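Local coordinates for endoglucanase (Clostridium thermocellum, PDB 2E0P), which probably hydrolyses beta-1,4-glucan chains of cellulose and xyloglucan, through the family 44 glycoside hydrolase module that this chain represents within a much longer multidomain enzyme, at residues Q32-T37 with A389-D394; A40-G45 with Y104-L109; H66-Y71 with Y114-G119. All coordinates share one frame; numbering follows the deposited sequence.

Interaction 1: residues Q32-T37 with A389-D394. With ZN (zinc ion), chain F; BGC (beta-D-glucopyranose), chain B.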
loop_
_atom_site.group_PDB
_atom_site.type_symbol
_atom_site.label_atom_id
_atom_site.label_comp_id
_atom_site.label_asym_id
_atom_site.label_seq_id
_atom_site.Cartn_x
_atom_site.Cartn_y
_atom_site.Cartn_z
ATOM N N GLN A 32 4.612 7.431 -5.006
ATOM C CA GLN A 32 5.360 8.589 -5.505
ATOM C C GLN A 32 6.851 8.510 -5.186
ATOM O O GLN A 32 7.292 7.610 -4.473
ATOM C CB GLN A 32 4.788 9.877 -4.904
ATOM C CG GLN A 32 3.425 10.331 -5.478
ATOM C CD GLN A 32 2.274 9.371 -5.188
ATOM O OE1 GLN A 32 2.075 8.950 -4.053
ATOM N NE2 GLN A 32 1.501 9.035 -6.226
ATOM N N GLU A 33 7.622 9.457 -5.723
ATOM C CA GLU A 33 9.068 9.501 -5.486
ATOM C C GLU A 33 9.287 10.255 -4.184
ATOM O O GLU A 33 9.102 11.470 -4.110
ATOM C CB GLU A 33 9.779 10.192 -6.653
ATOM C CG GLU A 33 9.599 9.403 -7.952
ATOM C CD GLU A 33 10.226 10.059 -9.170
ATOM O OE1 GLU A 33 10.347 11.302 -9.194
ATOM O OE2 GLU A 33 10.577 9.323 -10.119
ATOM N N LEU A 34 9.686 9.509 -3.161
ATOM C CA LEU A 34 9.872 10.061 -1.828
ATOM C C LEU A 34 11.304 10.250 -1.407
ATOM O O LEU A 34 12.216 9.661 -1.987
ATOM C CB LEU A 34 9.223 9.141 -0.788
ATOM C CG LEU A 34 7.733 8.849 -0.855
ATOM C CD1 LEU A 34 7.338 7.943 0.318
ATOM C CD2 LEU A 34 6.965 10.160 -0.816
ATOM N N ASP A 35 11.472 11.079 -0.375
ATOM C CA ASP A 35 12.769 11.328 0.242
ATOM C C ASP A 35 12.821 10.289 1.367
ATOM O O ASP A 35 12.832 10.621 2.565
ATOM C CB ASP A 35 12.830 12.736 0.848
ATOM C CG ASP A 35 12.573 13.827 -0.172
ATOM O OD1 ASP A 35 13.190 13.768 -1.252
ATOM O OD2 ASP A 35 11.773 14.755 0.110
ATOM N N ALA A 36 12.812 9.022 0.973
ATOM C CA ALA A 36 12.859 7.927 1.929
ATOM C C ALA A 36 13.290 6.672 1.202
ATOM O O ALA A 36 13.119 6.556 -0.013
ATOM C CB ALA A 36 11.475 7.704 2.552
ATOM N N THR A 37 13.883 5.746 1.943
ATOM C CA THR A 37 14.278 4.472 1.370
ATOM C C THR A 37 13.007 3.629 1.406
ATOM O O THR A 37 12.419 3.410 2.478
ATOM C CB THR A 37 15.387 3.808 2.210
ATOM O OG1 THR A 37 16.583 4.601 2.109
ATOM C CG2 THR A 37 15.659 2.376 1.719
ATOM N N ALA A 389 2.580 -2.682 0.982
ATOM C CA ALA A 389 1.853 -1.445 1.227
ATOM C C ALA A 389 2.595 -0.320 0.549
ATOM O O ALA A 389 3.829 -0.317 0.506
ATOM C CB ALA A 389 1.721 -1.173 2.724
ATOM N N THR A 390 1.838 0.621 0.000
ATOM C CA THR A 390 2.426 1.761 -0.687
ATOM C C THR A 390 1.700 3.051 -0.327
ATOM O O THR A 390 0.527 3.248 -0.642
ATOM C CB THR A 390 2.451 1.553 -2.243
ATOM O OG1 THR A 390 1.223 0.958 -2.684
ATOM C CG2 THR A 390 3.612 0.623 -2.638
ATOM N N PHE A 391 2.415 3.925 0.367
ATOM C CA PHE A 391 1.877 5.208 0.779
ATOM C C PHE A 391 1.549 6.062 -0.452
ATOM O O PHE A 391 2.256 5.985 -1.469
ATOM C CB PHE A 391 2.936 5.919 1.637
ATOM C CG PHE A 391 2.628 7.360 1.927
ATOM C CD1 PHE A 391 1.618 7.705 2.823
ATOM C CD2 PHE A 391 3.363 8.375 1.320
ATOM C CE1 PHE A 391 1.349 9.041 3.109
ATOM C CE2 PHE A 391 3.095 9.721 1.606
ATOM C CZ PHE A 391 2.086 10.045 2.502
ATOM N N TRP A 392 0.472 6.845 -0.374
ATOM C CA TRP A 392 0.127 7.762 -1.459
ATOM C C TRP A 392 0.328 9.178 -0.927
ATOM O O TRP A 392 -0.379 9.625 -0.013
ATOM C CB TRP A 392 -1.322 7.592 -1.928
ATOM C CG TRP A 392 -1.646 8.495 -3.105
ATOM C CD1 TRP A 392 -1.991 9.818 -3.064
ATOM C CD2 TRP A 392 -1.554 8.146 -4.491
ATOM N NE1 TRP A 392 -2.118 10.316 -4.348
ATOM C CE2 TRP A 392 -1.852 9.308 -5.239
ATOM C CE3 TRP A 392 -1.250 6.958 -5.175
ATOM C CZ2 TRP A 392 -1.850 9.318 -6.644
ATOM C CZ3 TRP A 392 -1.250 6.966 -6.568
ATOM C CH2 TRP A 392 -1.548 8.141 -7.287
ATOM N N GLY A 393 1.298 9.882 -1.502
ATOM C CA GLY A 393 1.596 11.235 -1.064
ATOM C C GLY A 393 2.949 11.643 -1.610
ATOM O O GLY A 393 3.758 10.768 -1.939
ATOM N N ASP A 394 3.216 12.950 -1.687
ATOM C CA ASP A 394 4.485 13.408 -2.249
ATOM C C ASP A 394 5.625 13.633 -1.256
ATOM O O ASP A 394 5.482 13.409 -0.055
ATOM C CB ASP A 394 4.281 14.669 -3.115
ATOM C CG ASP A 394 3.844 15.876 -2.317
ATOM O OD1 ASP A 394 4.242 15.997 -1.146
ATOM O OD2 ASP A 394 3.104 16.723 -2.870
HETATM ZN ZN ZN F . 10.502 14.829 1.626
HETATM C C2 BGC B . -6.206 7.122 -5.841
HETATM C C3 BGC B . -5.631 8.318 -6.615
HETATM C C4 BGC B . -5.935 9.619 -5.866
HETATM C C5 BGC B . -5.654 9.357 -4.404
HETATM C C6 BGC B . -5.923 10.660 -3.649
HETATM C C1 BGC B . -7.305 7.558 -4.872
HETATM O O1 BGC B . -8.482 8.191 -5.389
HETATM O O2 BGC B . -6.625 6.024 -6.658
HETATM O O3 BGC B . -5.932 8.335 -8.011
HETATM O O4 BGC B . -5.227 10.813 -6.264
HETATM O O5 BGC B . -6.603 8.380 -3.916
HETATM O O6 BGC B . -5.494 10.549 -2.290
HETATM O O HOH W 1 4.160 7.969 -2.086
#
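The side-chain amide of Q32 meets both the ring of W392 and the backbone of G393. G393 N donates to Q32 OE1 at 2.8 Å, from above the carbonyl plane of the amide. A bend at chi2 (65°) turns the amide back to this site. Water 1 joins the same backbones, accepting from Q32 N, with F391 O and G393 O both at 2.8 Å as acceptors. It has more acceptors nearby than protons, so these bonds may be shared.

The W392 ring is met on both faces. Q32 NE2 sits 3.3 Å from W392 CH2, over one face near the rim, with amide and indole planes 67° apart. The opposite face carries a bound glucose, whose C5 is 3.7 Å above it. This is consistent with an aromatic platform for sugar in the substrate cleft; Q32 lies behind it.

Apolar contact is slight. L34 CD1 touches F391 CD2 at 4.1 Å.

Metal binding lies farther along the loop. D35 OD2 binds the zinc ion at 2.0 Å, and A395 and E401 complete the protein ligands.

The 32-37 loop follows strand 26-30, which pairs with strand 388-391 in the barrel sheet. L34 and A36 rest on helix 398-408.

Interaction 2: residues A40-G45 with Y104-L109. With BGC (beta-D-glucopyranose), chain B.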
loop_
_atom_site.group_PDB
_atom_site.type_symbol
_atom_site.label_atom_id
_atom_site.label_comp_id
_atom_site.label_asym_id
_atom_site.label_seq_id
_atom_site.Cartn_x
_atom_site.Cartn_y
_atom_site.Cartn_z
ATOM N N ALA A 40 9.116 -1.015 -2.038
ATOM C CA ALA A 40 8.159 -1.396 -3.070
ATOM C C ALA A 40 7.724 -0.115 -3.755
ATOM O O ALA A 40 7.648 0.938 -3.117
ATOM C CB ALA A 40 6.944 -2.102 -2.456
ATOM N N LYS A 41 7.482 -0.199 -5.058
ATOM C CA LYS A 41 7.015 0.940 -5.838
ATOM C C LYS A 41 5.807 0.515 -6.661
ATOM O O LYS A 41 5.845 -0.492 -7.372
ATOM C CB LYS A 41 8.107 1.467 -6.790
ATOM C CG LYS A 41 9.191 2.321 -6.130
ATOM C CD LYS A 41 8.639 3.553 -5.391
ATOM C CE LYS A 41 7.810 4.489 -6.291
ATOM N NZ LYS A 41 8.602 5.089 -7.404
ATOM N N ARG A 42 4.734 1.290 -6.550
ATOM C CA ARG A 42 3.512 1.013 -7.296
ATOM C C ARG A 42 3.245 2.073 -8.342
ATOM O O ARG A 42 3.265 3.272 -8.044
ATOM C CB ARG A 42 2.303 0.963 -6.349
ATOM C CG ARG A 42 0.930 1.021 -7.050
ATOM C CD ARG A 42 -0.192 0.764 -6.023
ATOM N NE ARG A 42 -1.550 0.695 -6.574
ATOM C CZ ARG A 42 -2.385 1.726 -6.709
ATOM N NH1 ARG A 42 -2.020 2.950 -6.351
ATOM N NH2 ARG A 42 -3.630 1.520 -7.140
ATOM N N PHE A 43 3.011 1.615 -9.569
ATOM C CA PHE A 43 2.644 2.473 -10.693
ATOM C C PHE A 43 1.135 2.254 -10.711
ATOM O O PHE A 43 0.659 1.228 -11.212
ATOM C CB PHE A 43 3.263 1.950 -11.996
ATOM C CG PHE A 43 2.757 2.647 -13.239
ATOM C CD1 PHE A 43 3.063 3.985 -13.481
ATOM C CD2 PHE A 43 1.967 1.961 -14.162
ATOM C CE1 PHE A 43 2.584 4.638 -14.637
ATOM C CE2 PHE A 43 1.485 2.598 -15.315
ATOM C CZ PHE A 43 1.796 3.940 -15.553
ATOM N N GLY A 44 0.393 3.202 -10.143
ATOM C CA GLY A 44 -1.046 3.049 -10.064
ATOM C C GLY A 44 -1.770 4.356 -9.852
ATOM O O GLY A 44 -1.188 5.424 -9.993
ATOM N N GLY A 45 -3.052 4.271 -9.507
ATOM C CA GLY A 45 -3.815 5.480 -9.311
ATOM C C GLY A 45 -4.626 5.847 -10.537
ATOM O O GLY A 45 -4.557 5.184 -11.578
ATOM N N TYR A 104 10.478 -4.734 -5.087
ATOM C CA TYR A 104 9.150 -5.041 -5.612
ATOM C C TYR A 104 8.565 -3.888 -6.415
ATOM O O TYR A 104 8.480 -2.765 -5.922
ATOM C CB TYR A 104 8.185 -5.390 -4.456
ATOM C CG TYR A 104 6.998 -6.241 -4.880
ATOM C CD1 TYR A 104 6.900 -7.575 -4.481
ATOM C CD2 TYR A 104 6.019 -5.736 -5.746
ATOM C CE1 TYR A 104 5.865 -8.400 -4.938
ATOM C CE2 TYR A 104 4.978 -6.553 -6.213
ATOM C CZ TYR A 104 4.915 -7.882 -5.805
ATOM O OH TYR A 104 3.942 -8.718 -6.297
ATOM N N THR A 105 8.189 -4.169 -7.660
ATOM C CA THR A 105 7.563 -3.163 -8.516
ATOM C C THR A 105 6.208 -3.740 -8.870
ATOM O O THR A 105 6.108 -4.894 -9.305
ATOM C CB THR A 105 8.346 -2.915 -9.822
ATOM O OG1 THR A 105 9.606 -2.309 -9.513
ATOM C CG2 THR A 105 7.566 -1.984 -10.743
ATOM N N LEU A 106 5.171 -2.940 -8.643
ATOM C CA LEU A 106 3.793 -3.321 -8.931
ATOM C C LEU A 106 3.316 -2.427 -10.064
ATOM O O LEU A 106 3.256 -1.209 -9.900
ATOM C CB LEU A 106 2.923 -3.086 -7.694
ATOM C CG LEU A 106 1.405 -3.241 -7.837
ATOM C CD1 LEU A 106 1.038 -4.620 -8.381
ATOM C CD2 LEU A 106 0.773 -3.037 -6.467
ATOM N N ILE A 107 2.976 -3.035 -11.202
ATOM C CA ILE A 107 2.521 -2.294 -12.382
ATOM C C ILE A 107 1.028 -2.486 -12.650
ATOM O O ILE A 107 0.545 -3.607 -12.769
ATOM C CB ILE A 107 3.302 -2.740 -13.644
ATOM C CG1 ILE A 107 4.798 -2.423 -13.483
ATOM C CG2 ILE A 107 2.721 -2.072 -14.893
ATOM C CD1 ILE A 107 5.103 -0.964 -13.132
ATOM N N THR A 108 0.299 -1.386 -12.759
ATOM C CA THR A 108 -1.132 -1.479 -13.023
ATOM C C THR A 108 -1.407 -1.720 -14.506
ATOM O O THR A 108 -0.837 -1.048 -15.371
ATOM C CB THR A 108 -1.861 -0.191 -12.575
ATOM O OG1 THR A 108 -1.772 -0.070 -11.149
ATOM C CG2 THR A 108 -3.336 -0.231 -12.974
ATOM N N LEU A 109 -2.253 -2.709 -14.778
ATOM C CA LEU A 109 -2.687 -3.041 -16.135
ATOM C C LEU A 109 -4.084 -2.445 -16.301
ATOM O O LEU A 109 -4.771 -2.165 -15.313
ATOM C CB LEU A 109 -2.713 -4.552 -16.343
ATOM C CG LEU A 109 -1.304 -5.146 -16.215
ATOM C CD1 LEU A 109 -1.386 -6.637 -16.457
ATOM C CD2 LEU A 109 -0.350 -4.497 -17.237
HETATM C C2 BGC B . -6.206 7.122 -5.841
HETATM C C3 BGC B . -5.631 8.318 -6.615
HETATM C C4 BGC B . -5.935 9.619 -5.866
HETATM C C5 BGC B . -5.654 9.357 -4.404
HETATM C C6 BGC B . -5.923 10.660 -3.649
HETATM C C1 BGC B . -7.305 7.558 -4.872
HETATM O O1 BGC B . -8.482 8.191 -5.389
HETATM O O2 BGC B . -6.625 6.024 -6.658
HETATM O O3 BGC B . -5.932 8.335 -8.011
HETATM O O4 BGC B . -5.227 10.813 -6.264
HETATM O O5 BGC B . -6.603 8.380 -3.916
HETATM O O6 BGC B . -5.494 10.549 -2.290
HETATM O O HOH W 2 -3.701 0.977 -9.826
#
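F43 O is gripped twice by T108, from its hydroxyl and from its backbone. T108 OG1 donates to F43 O at 2.8 Å, in the carbonyl plane and on a lone pair. T108 N donates to the same oxygen at 3.1 Å with a more bent angle, 137° at the hydrogen. OG1 lies anti to the carbonyl carbon of its own residue (chi1 -66°), which brings it over to F43 O. Water 2 also donates to T108 OG1, at 2.6 Å.

Three backbone bonds continue the pairing. K41 N donates to Y104 O, L106 N to K41 O at 2.8 Å, and F43 N to L106 O at 2.9 Å. The last is almost straight, 176° at the hydrogen.

These are neighbouring parallel strands, 41-43 and 105-109, of the eight-stranded TIM barrel of family 44. Helix 88-99 lies in the connection between them and covers the K41, F43, T105 and I107 side.

On that side I107 CD1 packs against F43 CB at 3.6 Å. On the other, R42 and L106 run side by side in the same direction, and R42 CD meets L106 CD2 at 3.9 Å. The R42 chain is extended from CG to NE, and its guanidinium has G44 CA over one face. R42 NH1 forms a salt bridge with E359 and a hydrogen bond with N31. E359 also binds the glucose that touches G45.

Interaction 3: residues H66-Y71 with Y114-G119. With BGC (beta-D-glucopyranose), chain C; BGC (beta-D-glucopyranose), chain D.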
loop_
_atom_site.group_PDB
_atom_site.type_symbol
_atom_site.label_atom_id
_atom_site.label_comp_id
_atom_site.label_asym_id
_atom_site.label_seq_id
_atom_site.Cartn_x
_atom_site.Cartn_y
_atom_site.Cartn_z
ATOM N N HIS A 66 -10.830 15.512 -18.228
ATOM C CA HIS A 66 -10.734 14.354 -19.118
ATOM C C HIS A 66 -9.724 14.568 -20.239
ATOM O O HIS A 66 -9.947 14.169 -21.385
ATOM C CB HIS A 66 -12.115 14.045 -19.696
ATOM C CG HIS A 66 -13.197 14.050 -18.661
ATOM N ND1 HIS A 66 -13.306 13.068 -17.700
ATOM C CD2 HIS A 66 -14.149 14.969 -18.372
ATOM C CE1 HIS A 66 -14.278 13.383 -16.861
ATOM N NE2 HIS A 66 -14.805 14.533 -17.246
ATOM N N TYR A 67 -8.604 15.184 -19.888
ATOM C CA TYR A 67 -7.530 15.448 -20.838
ATOM C C TYR A 67 -6.710 14.210 -21.172
ATOM O O TYR A 67 -6.294 13.481 -20.271
ATOM C CB TYR A 67 -6.547 16.464 -20.256
ATOM C CG TYR A 67 -6.771 17.906 -20.640
ATOM C CD1 TYR A 67 -8.016 18.504 -20.491
ATOM C CD2 TYR A 67 -5.706 18.696 -21.077
ATOM C CE1 TYR A 67 -8.200 19.860 -20.757
ATOM C CE2 TYR A 67 -5.878 20.051 -21.344
ATOM C CZ TYR A 67 -7.126 20.625 -21.179
ATOM O OH TYR A 67 -7.289 21.974 -21.406
ATOM N N SER A 68 -6.478 13.970 -22.461
ATOM C CA SER A 68 -5.590 12.880 -22.867
ATOM C C SER A 68 -4.318 13.625 -23.223
ATOM O O SER A 68 -4.345 14.558 -24.028
ATOM C CB SER A 68 -6.097 12.126 -24.101
ATOM O OG SER A 68 -6.957 11.072 -23.721
ATOM N N ASP A 69 -3.205 13.235 -22.614
ATOM C CA ASP A 69 -1.950 13.930 -22.868
ATOM C C ASP A 69 -0.735 13.124 -22.439
ATOM O O ASP A 69 -0.831 11.922 -22.185
ATOM C CB ASP A 69 -1.949 15.267 -22.131
ATOM C CG ASP A 69 -2.199 15.102 -20.642
ATOM O OD1 ASP A 69 -1.728 14.092 -20.069
ATOM O OD2 ASP A 69 -2.854 15.984 -20.045
ATOM N N THR A 70 0.404 13.810 -22.355
ATOM C CA THR A 70 1.674 13.195 -21.987
ATOM C C THR A 70 2.038 13.315 -20.507
ATOM O O THR A 70 3.196 13.118 -20.128
ATOM C CB THR A 70 2.821 13.805 -22.836
ATOM O OG1 THR A 70 2.795 15.238 -22.724
ATOM C CG2 THR A 70 2.652 13.418 -24.296
ATOM N N TYR A 71 1.052 13.592 -19.663
ATOM C CA TYR A 71 1.313 13.744 -18.233
ATOM C C TYR A 71 2.220 12.688 -17.608
ATOM O O TYR A 71 3.187 13.034 -16.937
ATOM C CB TYR A 71 0.005 13.788 -17.437
ATOM C CG TYR A 71 0.224 13.883 -15.936
ATOM C CD1 TYR A 71 0.547 15.097 -15.334
ATOM C CD2 TYR A 71 0.116 12.754 -15.124
ATOM C CE1 TYR A 71 0.755 15.186 -13.953
ATOM C CE2 TYR A 71 0.321 12.826 -13.747
ATOM C CZ TYR A 71 0.638 14.046 -13.165
ATOM O OH TYR A 71 0.827 14.129 -11.799
ATOM N N TYR A 114 -10.843 0.901 -22.162
ATOM C CA TYR A 114 -10.190 1.659 -23.229
ATOM C C TYR A 114 -9.031 2.459 -22.674
ATOM O O TYR A 114 -8.975 2.743 -21.479
ATOM C CB TYR A 114 -11.189 2.647 -23.839
ATOM C CG TYR A 114 -12.375 1.990 -24.487
ATOM C CD1 TYR A 114 -12.376 1.710 -25.847
ATOM C CD2 TYR A 114 -13.476 1.596 -23.728
ATOM C CE1 TYR A 114 -13.444 1.042 -26.448
ATOM C CE2 TYR A 114 -14.551 0.924 -24.312
ATOM C CZ TYR A 114 -14.525 0.652 -25.672
ATOM O OH TYR A 114 -15.570 -0.021 -26.256
ATOM N N VAL A 115 -8.126 2.841 -23.568
ATOM C CA VAL A 115 -6.965 3.644 -23.205
ATOM C C VAL A 115 -6.793 4.764 -24.235
ATOM O O VAL A 115 -7.258 4.655 -25.372
ATOM C CB VAL A 115 -5.681 2.780 -23.137
ATOM C CG1 VAL A 115 -5.819 1.746 -22.008
ATOM C CG2 VAL A 115 -5.445 2.086 -24.476
ATOM N N SER A 116 -6.142 5.850 -23.826
ATOM C CA SER A 116 -5.934 7.001 -24.710
ATOM C C SER A 116 -5.298 6.670 -26.052
ATOM O O SER A 116 -4.231 6.071 -26.116
ATOM C CB SER A 116 -5.065 8.056 -24.023
ATOM O OG SER A 116 -5.737 8.611 -22.910
ATOM N N ALA A 117 -5.952 7.110 -27.125
ATOM C CA ALA A 117 -5.440 6.877 -28.472
ATOM C C ALA A 117 -4.475 7.988 -28.874
ATOM O O ALA A 117 -3.704 7.848 -29.837
ATOM C CB ALA A 117 -6.603 6.843 -29.461
ATOM N N ASP A 118 -4.508 9.087 -28.134
ATOM C CA ASP A 118 -3.694 10.249 -28.476
ATOM C C ASP A 118 -3.435 11.110 -27.245
ATOM O O ASP A 118 -3.867 10.775 -26.144
ATOM C CB ASP A 118 -4.471 11.083 -29.495
ATOM C CG ASP A 118 -5.835 11.523 -28.955
ATOM O OD1 ASP A 118 -5.858 12.293 -27.971
ATOM O OD2 ASP A 118 -6.877 11.101 -29.504
ATOM N N GLY A 119 -2.730 12.221 -27.449
ATOM C CA GLY A 119 -2.458 13.152 -26.366
ATOM C C GLY A 119 -2.963 14.519 -26.798
ATOM O O GLY A 119 -2.339 15.548 -26.507
HETATM C C2 BGC C . -3.880 14.862 -13.004
HETATM C C3 BGC C . -2.818 15.689 -13.733
HETATM C C4 BGC C . -2.488 16.918 -12.879
HETATM C C5 BGC C . -2.084 16.482 -11.477
HETATM C C6 BGC C . -1.904 17.704 -10.573
HETATM C C1 BGC C . -3.375 14.477 -11.613
HETATM O O2 BGC C . -4.132 13.655 -13.731
HETATM O O3 BGC C . -3.318 16.059 -15.020
HETATM O O4 BGC C . -1.470 17.797 -13.387
HETATM O O5 BGC C . -3.107 15.676 -10.869
HETATM O O6 BGC C . -3.129 18.435 -10.473
HETATM C C2 BGC D . -0.530 19.576 -14.587
HETATM C C3 BGC D . -0.801 20.705 -15.579
HETATM C C4 BGC D . -1.236 20.068 -16.898
HETATM C C5 BGC D . -2.496 19.244 -16.626
HETATM C C6 BGC D . -3.044 18.611 -17.905
HETATM C C1 BGC D . -1.809 18.754 -14.402
HETATM O O2 BGC D . -0.146 20.163 -13.341
HETATM O O3 BGC D . 0.384 21.485 -15.769
HETATM O O4 BGC D . -1.532 21.101 -17.842
HETATM O O5 BGC D . -2.195 18.205 -15.674
HETATM O O6 BGC D . -2.096 17.668 -18.404
HETATM O O HOH W 3 -7.201 10.272 -26.253
HETATM O O HOH W 4 -0.032 15.824 -24.878
#
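S68 and G119 bring the two segments together beside a sugar site, where the flat groups of 66-71 lie. The Y71 ring carries a bound glucose on one face, with C3 of that sugar 3.6 Å above the plane and toward the rim. A second glucose approaches the Y67 ring obliquely through C6.

D69 OD2 accepts from O6 of the second glucose at 2.5 Å, a length so short that its exact value is doubtful. D69 OD1 accepts from Y71 N at 2.9 Å, closing an Asx turn, with the N-H coming from above the carboxylate plane. D69 CG sits between its backbone N and carbonyl carbon (chi1 56°), which lets OD1 reach Y71 N.

Strand 67-69, in a small antiparallel sheet with 58-59 and 121-122, meets strand 114-116, of a separate small sheet with 134-138, and the turn after it. Across the segments, S68 OG and S116 OG share a hydrogen bond of 2.9 Å. N59 also bonds to S68 OG, as does water 3 at 2.7 Å. D69 CA and G119 CA approach to 3.6 Å.

The segments are thus joined by hydroxyls, water and close backbone contact. Of the two, it is 66-71 that touches sugar; R47, outside them, also hydrogen-bonds a glucose. R47, in a salt bridge with D69 OD1, would probably stabilise D69 as a carboxylate.

Interaction 2 is the buried one, a pairing of barrel strands held mainly by backbone hydrogen bonds and apolar side chains. Interaction 1 lies nearer the surface and depends on one amide, one water and an aromatic ring. The two touch: T390 packs on R42, and W392 on G44 and G45. Both reach the same parallel sheet and the same glucose. Interaction 3 is partly buried and stands apart, its centre about 25 Å from that of interaction 1 and 20 Å from that of interaction 2. It joins strands of two small sheets through hydroxyls and water, beside two other glucoses. Of the three, interaction 1 alone holds a zinc ligand.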